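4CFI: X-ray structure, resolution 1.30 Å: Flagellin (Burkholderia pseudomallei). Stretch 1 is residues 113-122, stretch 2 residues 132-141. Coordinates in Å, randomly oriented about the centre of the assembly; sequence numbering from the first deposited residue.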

ATOM      1  N   GLY A 113      -5.887  -8.967   7.163  1.00  7.81           N
ATOM      2  CA  GLY A 113      -6.439  -9.240   8.488  1.00  7.68           C
ATOM      3  C   GLY A 113      -7.041 -10.626   8.526  1.00  7.01           C
ATOM      4  O   GLY A 113      -7.230 -11.244   7.481  1.00  7.49           O
ATOM      5  N   THR A 114      -7.335 -11.085   9.739  1.00  7.05           N
ATOM      6  CA  THR A 114      -7.934 -12.373   9.986  1.00  7.45           C
ATOM      7  C   THR A 114      -9.182 -12.168  10.846  1.00  6.90           C
ATOM      8  O   THR A 114      -9.141 -11.487  11.875  1.00  8.42           O
ATOM      9  CB  THR A 114      -6.928 -13.278  10.711  1.00  8.16           C
ATOM     10  OG1 THR A 114      -5.789 -13.453   9.869  1.00  9.14           O
ATOM     11  CG2 THR A 114      -7.532 -14.633  11.065  1.00  9.44           C
ATOM     12  N   ILE A 115     -10.281 -12.767  10.401  1.00  6.88           N
ATOM     13  CA  ILE A 115     -11.603 -12.610  11.024  1.00  7.21           C
ATOM     14  C   ILE A 115     -11.993 -13.932  11.677  1.00  6.87           C
ATOM     15  O   ILE A 115     -11.953 -14.985  11.026  1.00  7.12           O
ATOM     16  CB  ILE A 115     -12.700 -12.240   9.987  1.00  7.28           C
ATOM     17  CG1 ILE A 115     -12.251 -11.054   9.113  1.00  8.75           C
ATOM     18  CG2 ILE A 115     -14.038 -12.005  10.666  1.00  7.84           C
ATOM     19  CD1 ILE A 115     -13.089 -10.876   7.865  1.00  9.29           C
ATOM     20  N   LYS A 116     -12.371 -13.895  12.960  1.00  6.87           N
ATOM     21  CA  LYS A 116     -12.904 -15.090  13.627  1.00  7.57           C
ATOM     22  C   LYS A 116     -14.366 -15.278  13.233  1.00  7.07           C
ATOM     23  O   LYS A 116     -15.162 -14.359  13.357  1.00  9.22           O
ATOM     24  CB  LYS A 116     -12.757 -14.989  15.159  1.00  9.90           C
ATOM     25  CG  LYS A 116     -13.347 -16.180  15.906  1.00 11.12           C
ATOM     26  CD  LYS A 116     -13.332 -16.007  17.414  1.00 14.53           C
ATOM     27  CE  LYS A 116     -13.859 -17.247  18.113  1.00 16.56           C
ATOM     28  NZ  LYS A 116     -13.829 -17.112  19.594  0.50 16.82           N
ATOM     29  N   VAL A 117     -14.702 -16.478  12.776  1.00  6.47           N
ATOM     30  CA  VAL A 117     -16.015 -16.818  12.231  1.00  6.28           C
ATOM     31  C   VAL A 117     -16.439 -18.199  12.738  1.00  6.49           C
ATOM     32  O   VAL A 117     -15.692 -18.868  13.445  1.00  7.54           O
ATOM     33  CB  VAL A 117     -16.017 -16.819  10.678  1.00  6.60           C
ATOM     34  CG1 VAL A 117     -15.637 -15.445  10.157  1.00  7.16           C
ATOM     35  CG2 VAL A 117     -15.119 -17.911  10.104  1.00  6.67           C
ATOM     36  N   ALA A 118     -17.649 -18.612  12.374  1.00  6.34           N
ATOM     37  CA  ALA A 118     -18.178 -19.930  12.736  1.00  6.46           C
ATOM     38  C   ALA A 118     -19.121 -20.391  11.636  1.00  6.44           C
ATOM     39  O   ALA A 118     -20.325 -20.118  11.685  1.00  6.82           O
ATOM     40  CB  ALA A 118     -18.891 -19.898  14.089  1.00  7.29           C
ATOM     41  N   ILE A 119     -18.565 -21.042  10.613  1.00  6.22           N
ATOM     42  CA  ILE A 119     -19.303 -21.425   9.421  1.00  6.44           C
ATOM     43  C   ILE A 119     -18.965 -22.838   8.984  1.00  6.51           C
ATOM     44  O   ILE A 119     -17.911 -23.381   9.346  1.00  7.44           O
ATOM     45  CB  ILE A 119     -19.076 -20.435   8.241  1.00  6.33           C
ATOM     46  CG1 ILE A 119     -17.618 -20.443   7.784  1.00  6.83           C
ATOM     47  CG2 ILE A 119     -19.567 -19.032   8.606  1.00  6.59           C
ATOM     48  CD1 ILE A 119     -17.285 -19.464   6.670  1.00  7.42           C
ATOM     49  N   ASP A 120     -19.862 -23.435   8.202  1.00  6.59           N
ATOM     50  CA  ASP A 120     -19.582 -24.703   7.562  1.00  7.11           C
ATOM     51  C   ASP A 120     -18.884 -24.508   6.216  1.00  7.12           C
ATOM     52  O   ASP A 120     -18.536 -23.392   5.824  1.00  7.89           O
ATOM     53  CB  ASP A 120     -20.867 -25.570   7.485  1.00  7.30           C
ATOM     54  CG  ASP A 120     -21.900 -25.080   6.487  1.00  8.22           C
ATOM     55  OD1 ASP A 120     -21.584 -24.223   5.653  1.00  8.39           O
ATOM     56  OD2 ASP A 120     -23.060 -25.566   6.588  1.00 10.49           O
ATOM     57  N   SER A 121     -18.655 -25.605   5.502  1.00  8.03           N
ATOM     58  CA  SER A 121     -17.877 -25.541   4.259  1.00  9.01           C
ATOM     59  C   SER A 121     -18.603 -24.803   3.131  1.00  9.15           C
ATOM     60  O   SER A 121     -17.978 -24.449   2.126  1.00 11.35           O
ATOM     61  CB  SER A 121     -17.474 -26.948   3.805  1.00 10.75           C
ATOM     62  OG  SER A 121     -18.616 -27.747   3.489  1.00 12.14           O
ATOM     63  N   SER A 122     -19.910 -24.592   3.277  1.00  9.66           N
ATOM     64  CA  SER A 122     -20.708 -23.824   2.323  1.00  9.88           C
ATOM     65  C   SER A 122     -20.895 -22.358   2.719  1.00  8.59           C
ATOM     66  O   SER A 122     -21.560 -21.618   2.002  1.00 10.21           O
ATOM     67  CB  SER A 122     -22.099 -24.448   2.136  1.00 12.20           C
ATOM     68  OG  SER A 122     -22.010 -25.769   1.656  1.00 17.15           O
ATOM     69  N   GLY A 132     -19.284 -32.096   8.718  1.00 14.21           N
ATOM     70  CA  GLY A 132     -18.017 -31.746   8.117  1.00 13.48           C
ATOM     71  C   GLY A 132     -17.185 -30.920   9.069  1.00 12.00           C
ATOM     72  O   GLY A 132     -17.380 -30.957  10.281  1.00 13.84           O
ATOM     73  N   GLN A 133     -16.251 -30.177   8.495  1.00 12.32           N
ATOM     74  CA  GLN A 133     -15.323 -29.347   9.244  1.00 12.57           C
ATOM     75  C   GLN A 133     -15.887 -27.938   9.403  1.00 10.03           C
ATOM     76  O   GLN A 133     -16.487 -27.392   8.474  1.00 10.24           O
ATOM     77  CB  GLN A 133     -13.972 -29.269   8.506  1.00 14.77           C
ATOM     78  CG  GLN A 133     -12.930 -28.339   9.118  0.75 16.33           C
ATOM     79  CD  GLN A 133     -11.612 -28.381   8.368  1.00 23.42           C
ATOM     80  OE1 GLN A 133     -10.683 -29.080   8.774  1.00 34.05           O
ATOM     81  NE2 GLN A 133     -11.527 -27.650   7.261  1.00 26.57           N
ATOM     82  N   GLU A 134     -15.649 -27.336  10.566  1.00  9.45           N
ATOM     83  CA  GLU A 134     -16.000 -25.929  10.826  1.00  9.01           C
ATOM     84  C   GLU A 134     -14.832 -25.020  10.419  1.00  7.29           C
ATOM     85  O   GLU A 134     -13.664 -25.289  10.744  1.00  9.64           O
ATOM     86  CB  GLU A 134     -16.331 -25.704  12.303  1.00  8.61           C
ATOM     87  CG  GLU A 134     -16.859 -24.311  12.628  1.00  8.94           C
ATOM     88  CD  GLU A 134     -17.162 -24.070  14.102  1.00 10.18           C
ATOM     89  OE1 GLU A 134     -16.939 -25.000  14.903  1.00 14.33           O
ATOM     90  OE2 GLU A 134     -17.638 -22.947  14.450  1.00 11.88           O
ATOM     91  N   THR A 135     -15.158 -23.962   9.685  1.00  7.28           N
ATOM     92  CA  THR A 135     -14.228 -22.872   9.459  1.00  7.31           C
ATOM     93  C   THR A 135     -14.359 -21.882  10.603  1.00  6.51           C
ATOM     94  O   THR A 135     -15.458 -21.388  10.870  1.00  7.34           O
ATOM     95  CB  THR A 135     -14.506 -22.181   8.115  1.00  7.65           C
ATOM     96  OG1 THR A 135     -14.316 -23.132   7.051  1.00  7.98           O
ATOM     97  CG2 THR A 135     -13.614 -20.980   7.895  1.00  7.64           C
ATOM     98  N   THR A 136     -13.245 -21.593  11.259  1.00  7.00           N
ATOM     99  CA  THR A 136     -13.203 -20.782  12.470  1.00  7.19           C
ATOM    100  C   THR A 136     -12.442 -19.457  12.299  1.00  6.44           C
ATOM    101  O   THR A 136     -12.566 -18.563  13.149  1.00  6.91           O
ATOM    102  CB  THR A 136     -12.603 -21.550  13.651  1.00  8.98           C
ATOM    103  OG1 THR A 136     -11.283 -21.965  13.286  1.00  9.85           O
ATOM    104  CG2 THR A 136     -13.470 -22.790  13.994  1.00 10.77           C
ATOM    105  N   GLN A 137     -11.665 -19.308  11.223  1.00  6.49           N
ATOM    106  CA  GLN A 137     -11.027 -18.029  10.878  1.00  6.42           C
ATOM    107  C   GLN A 137     -11.012 -17.892   9.377  1.00  5.94           C
ATOM    108  O   GLN A 137     -10.929 -18.895   8.668  1.00  6.52           O
ATOM    109  CB  GLN A 137      -9.566 -17.944  11.381  1.00  8.53           C
ATOM    110  CG  GLN A 137      -9.398 -18.254  12.857  1.00  9.48           C
ATOM    111  CD  GLN A 137      -7.977 -18.205  13.343  1.00 13.62           C
ATOM    112  OE1 GLN A 137      -7.056 -17.976  12.586  0.50 14.86           O
ATOM    113  NE2 GLN A 137      -7.798 -18.452  14.630  0.50 12.71           N
ATOM    114  N   ILE A 138     -11.051 -16.643   8.901  1.00  5.66           N
ATOM    115  CA  ILE A 138     -10.824 -16.348   7.493  1.00  5.77           C
ATOM    116  C   ILE A 138      -9.731 -15.297   7.396  1.00  5.77           C
ATOM    117  O   ILE A 138      -9.845 -14.207   7.958  1.00  6.47           O
ATOM    118  CB  ILE A 138     -12.099 -15.851   6.778  1.00  5.91           C
ATOM    119  CG1 ILE A 138     -13.195 -16.918   6.874  1.00  6.63           C
ATOM    120  CG2 ILE A 138     -11.781 -15.476   5.328  1.00  6.57           C
ATOM    121  CD1 ILE A 138     -14.560 -16.403   6.419  1.00  6.91           C
ATOM    122  N   ASN A 139      -8.675 -15.623   6.662  1.00  5.73           N
ATOM    123  CA  ASN A 139      -7.614 -14.687   6.323  1.00  5.99           C
ATOM    124  C   ASN A 139      -7.960 -14.020   5.013  1.00  5.87           C
ATOM    125  O   ASN A 139      -8.264 -14.699   4.040  1.00  6.80           O
ATOM    126  CB  ASN A 139      -6.298 -15.426   6.183  1.00  7.00           C
ATOM    127  CG  ASN A 139      -5.997 -16.268   7.408  1.00  7.51           C
ATOM    128  OD1 ASN A 139      -5.827 -15.750   8.520  1.00 10.07           O
ATOM    129  ND2 ASN A 139      -5.938 -17.571   7.217  1.00  6.79           N
ATOM    130  N   VAL A 140      -7.925 -12.690   5.000  1.00  5.91           N
ATOM    131  CA  VAL A 140      -8.252 -11.891   3.819  1.00  5.90           C
ATOM    132  C   VAL A 140      -6.944 -11.376   3.214  1.00  6.19           C
ATOM    133  O   VAL A 140      -6.180 -10.668   3.876  1.00  7.23           O
ATOM    134  CB  VAL A 140      -9.179 -10.724   4.196  1.00  6.36           C
ATOM    135  CG1 VAL A 140      -9.563  -9.905   2.958  1.00  7.09           C
ATOM    136  CG2 VAL A 140     -10.424 -11.239   4.902  1.00  7.21           C
ATOM    137  N   VAL A 141      -6.708 -11.760   1.965  1.00  6.26           N
ATOM    138  CA  VAL A 141      -5.431 -11.553   1.300  1.00  6.18           C
ATOM    139  C   VAL A 141      -5.642 -10.658   0.063  1.00  6.17           C
ATOM    140  O   VAL A 141      -6.570 -10.863  -0.713  1.00  6.78           O
ATOM    141  CB  VAL A 141      -4.822 -12.926   0.895  1.00  6.86           C
ATOM    142  CG1 VAL A 141      -3.479 -12.744   0.224  1.00  7.53           C
ATOM    143  CG2 VAL A 141      -4.673 -13.841   2.112  1.00  7.63           C
TER
HETATM  144  O   HOH W   1     -15.920 -20.919  15.344  1.00 21.62           O
HETATM  145  O   HOH W   2     -15.891 -22.399   4.895  1.00  9.54           O
HETATM  146  O   HOH W   3     -18.650 -28.189   6.880  1.00 10.29           O

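A beta bulge interrupts the pairing of these two antiparallel strands. Lys116 lies across from Gln137, but Ile119 pairs with Thr135, so stretch 1 spends two residues, Val117 and Ala118, where stretch 2 spends only Thr136. Val117 N and Ile119 N donate to consecutive carbonyls, Thr136 O at 3.0 Å and Thr135 O at 3.1 Å. At the bulge two acceptors lie close together: Val117 O is 3.2 Å from Thr136 O, and as neither carries a hydrogen they cannot bond to each other. Val117 O instead accepts from water 1, at 2.8 Å, and the same water donates to Glu134 OE2, also at 2.8 Å. A carboxylate suits this place because it accepts readily, and the extended side chain of Glu134 carries OE2 to within 3.3 Å of Ala118 CB.

On either side of the bulge the pairing resumes. Ile115 and Ile138 form a hydrogen-bonded pair, with Ile115 N to Ile138 O at 2.9 Å and Ile138 N to Ile115 O at 2.8 Å. Beyond the bulge, Thr135 N donates to Ile119 O at 2.8 Å, and toward the start of stretch 1 Val140 N reaches Gly113 O at 3.0 Å. Weaker CA-H...O contacts fill the spaces between, such as Thr114 CA to Ile138 O at 3.3 Å.

The side chains of Ile115, Ile119, Thr135, Ile138 and Val140 share one face. The isoleucines and valine suit it, since they favour extended backbone and fill buried space without polar groups to satisfy. Ile115 CD1 meets Val140 CG2 at 4.0 Å, and Ile119 CD1 meets Ile138 CD1 at 4.1 Å. Val117, whose CB points sideways at the bulge, still joins this packing, with CG2 3.9 Å from Ile138 CG1. Thr135 can serve both kinds of contact: its CB lies 3.6 Å from Ile119 CG1, while its OG1 is hydrogen-bonded at 2.8 Å to water 2, which donates to Asp120 O at 3.0 Å.

The other face, with Thr114, Lys116, Gln137 and Asn139, is polar and more open to solvent. Thr114 OG1 donates to Asn139 OD1 at 2.7 Å, a short bond across a non-hydrogen-bonded pair whose CA atoms are 4.3 Å apart. The amide suits the position because its oxygen accepts here while its nitrogen is bonded elsewhere in the structure. Exposed Lys116 extends all-t, its NZ bonded elsewhere; Gln137 OE1 touches Thr114 CG2 at 3.7 Å. Past the strand ends, water 3 continues the link, accepting from Ser121 N at 2.9 Å and donating to Gln133 O at 2.8 Å.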